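Local coordinates for peptidoglycan-recognition protein SD (Drosophila melanogaster, PDB 2RKQ) that binds bacterial peptidoglycan as a secreted pattern-recognition receptor of Drosophila innate immunity and activates the Toll pathway, at residues V30-A35 / T147-E152. Residues are numbered along the deposited sequence; the frame is centred on the assembly and turned at random. Where two conformers were deposited one is given.
Sequences VIAHTA and TKSPGE
The imidazole of His33 lies against the backbone joining Pro150 to Gly151: the carbonyl carbon of Pro150 sits 3.5 Å above the ring plane, over its centre, and Gly151 N lies 3.8 Å above the same face. Ala35 CA covers the opposite face, so the ring is held between Ala35 of its own segment and the Pro150-Gly151 backbone. A chi1 of 73° sets CG between the backbone N and carbonyl carbon, which turns the ring into this slot. Ser149 approaches obliquely; its OG, anti to its own backbone N, accepts from His33 N at 3.0 Å with an N-H...O angle of 160°. His141 ND1 also bonds that hydroxyl, giving OG two partners in a buried setting. In the amidase-type fold of peptidoglycan-recognition proteins, this contact joins the end of strand 26-33, which lies between strands 97-102 and 136-140, to the loop leading into helix 152-158. The peptide bond before Pro150 is cis, and the pyrrolidine leans on the strand backbone, CB lying 3.5 Å from Ile31 O. Gly151, the N-cap of that helix, has a positive phi, and a CB there would come within 3.3 Å of His33 CD2. An alanine at His33 would lose the imidazole and would probably leave a gap between Ala35 and the Pro150-Gly151 peptide. Within the loop, Lys148 NZ forms a salt bridge with Glu152 OE1 (2.7 Å) and another with Glu107, while Arg142 also pairs with Glu152.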
loop_
_atom_site.group_PDB
_atom_site.type_symbol
_atom_site.label_atom_id
_atom_site.label_comp_id
_atom_site.label_asym_id
_atom_site.label_seq_id
_atom_site.Cartn_x
_atom_site.Cartn_y
_atom_site.Cartn_z
ATOM N N VAL A 30 4.696 5.167 1.337
ATOM C CA VAL A 30 3.567 6.005 0.986
ATOM C C VAL A 30 2.296 5.267 1.370
ATOM O O VAL A 30 2.103 4.135 0.968
ATOM C CB VAL A 30 3.553 6.347 -0.530
ATOM C CG1 VAL A 30 2.282 7.111 -0.902
ATOM C CG2 VAL A 30 4.756 7.214 -0.865
ATOM N N ILE A 31 1.444 5.910 2.165
ATOM C CA ILE A 31 0.206 5.307 2.615
ATOM C C ILE A 31 -0.968 5.814 1.786
ATOM O O ILE A 31 -1.221 7.027 1.698
ATOM C CB ILE A 31 -0.062 5.607 4.101
ATOM C CG1 ILE A 31 1.154 5.236 4.967
ATOM C CG2 ILE A 31 -1.328 4.878 4.581
ATOM C CD1 ILE A 31 1.579 3.764 4.860
ATOM N N ALA A 32 -1.685 4.860 1.202
ATOM C CA ALA A 32 -2.862 5.118 0.381
ATOM C C ALA A 32 -4.088 4.413 0.932
ATOM O O ALA A 32 -3.992 3.582 1.830
ATOM C CB ALA A 32 -2.597 4.650 -1.053
ATOM N N HIS A 33 -5.258 4.802 0.431
ATOM C CA HIS A 33 -6.428 3.934 0.525
ATOM C C HIS A 33 -6.868 3.568 -0.880
ATOM O O HIS A 33 -6.485 4.226 -1.855
ATOM C CB HIS A 33 -7.558 4.518 1.402
ATOM C CG HIS A 33 -8.344 5.662 0.814
ATOM N ND1 HIS A 33 -8.027 6.334 -0.349
ATOM C CD2 HIS A 33 -9.452 6.270 1.306
ATOM C CE1 HIS A 33 -8.930 7.288 -0.560
ATOM N NE2 HIS A 33 -9.794 7.271 0.433
ATOM N N THR A 34 -7.641 2.499 -0.976
ATOM C CA THR A 34 -8.110 2.068 -2.297
ATOM C C THR A 34 -9.319 2.869 -2.734
ATOM O O THR A 34 -9.640 2.906 -3.933
ATOM C CB THR A 34 -8.455 0.582 -2.323
ATOM O OG1 THR A 34 -9.483 0.313 -1.367
ATOM C CG2 THR A 34 -7.240 -0.235 -1.992
ATOM N N ALA A 35 -9.982 3.483 -1.749
ATOM C CA ALA A 35 -11.126 4.391 -1.922
ATOM C C ALA A 35 -12.437 3.679 -2.201
ATOM O O ALA A 35 -13.482 4.326 -2.321
ATOM C CB ALA A 35 -10.840 5.469 -2.984
ATOM N N THR A 147 -4.586 13.688 -5.056
ATOM C CA THR A 147 -5.618 12.774 -4.597
ATOM C C THR A 147 -5.963 13.089 -3.149
ATOM O O THR A 147 -5.162 13.691 -2.441
ATOM C CB THR A 147 -5.159 11.292 -4.710
ATOM O OG1 THR A 147 -6.193 10.419 -4.243
ATOM C CG2 THR A 147 -3.860 11.021 -3.910
ATOM N N LYS A 148 -7.160 12.681 -2.724
ATOM C CA LYS A 148 -7.543 12.741 -1.318
ATOM C C LYS A 148 -6.968 11.559 -0.549
ATOM O O LYS A 148 -6.914 11.583 0.675
ATOM C CB LYS A 148 -9.064 12.734 -1.154
ATOM C CG LYS A 148 -9.759 13.981 -1.723
ATOM C CD LYS A 148 -9.220 15.278 -1.099
ATOM C CE LYS A 148 -10.138 15.861 -0.022
ATOM N NZ LYS A 148 -10.215 15.045 1.226
ATOM N N SER A 149 -6.572 10.516 -1.274
ATOM C CA SER A 149 -6.014 9.323 -0.644
ATOM C C SER A 149 -4.883 9.738 0.304
ATOM O O SER A 149 -4.092 10.613 -0.049
ATOM C CB SER A 149 -5.498 8.409 -1.738
ATOM O OG SER A 149 -4.882 7.263 -1.190
ATOM N N PRO A 150 -4.777 9.122 1.500
ATOM C CA PRO A 150 -5.474 7.944 2.017
ATOM C C PRO A 150 -6.772 8.253 2.757
ATOM O O PRO A 150 -7.268 7.410 3.513
ATOM C CB PRO A 150 -4.433 7.342 2.971
ATOM C CG PRO A 150 -3.773 8.585 3.583
ATOM C CD PRO A 150 -3.752 9.612 2.455
ATOM N N GLY A 151 -7.328 9.431 2.485
ATOM C CA GLY A 151 -8.556 9.865 3.140
ATOM C C GLY A 151 -8.212 10.674 4.367
ATOM O O GLY A 151 -7.227 10.412 5.068
ATOM N N GLU A 152 -9.038 11.667 4.664
ATOM C CA GLU A 152 -8.712 12.569 5.764
ATOM C C GLU A 152 -8.435 11.856 7.083
ATOM O O GLU A 152 -7.480 12.200 7.789
ATOM C CB GLU A 152 -9.829 13.595 5.987
ATOM C CG GLU A 152 -10.068 14.559 4.842
ATOM C CD GLU A 152 -8.899 15.494 4.564
ATOM O OE1 GLU A 152 -8.740 15.880 3.387
ATOM O OE2 GLU A 152 -8.147 15.863 5.503
#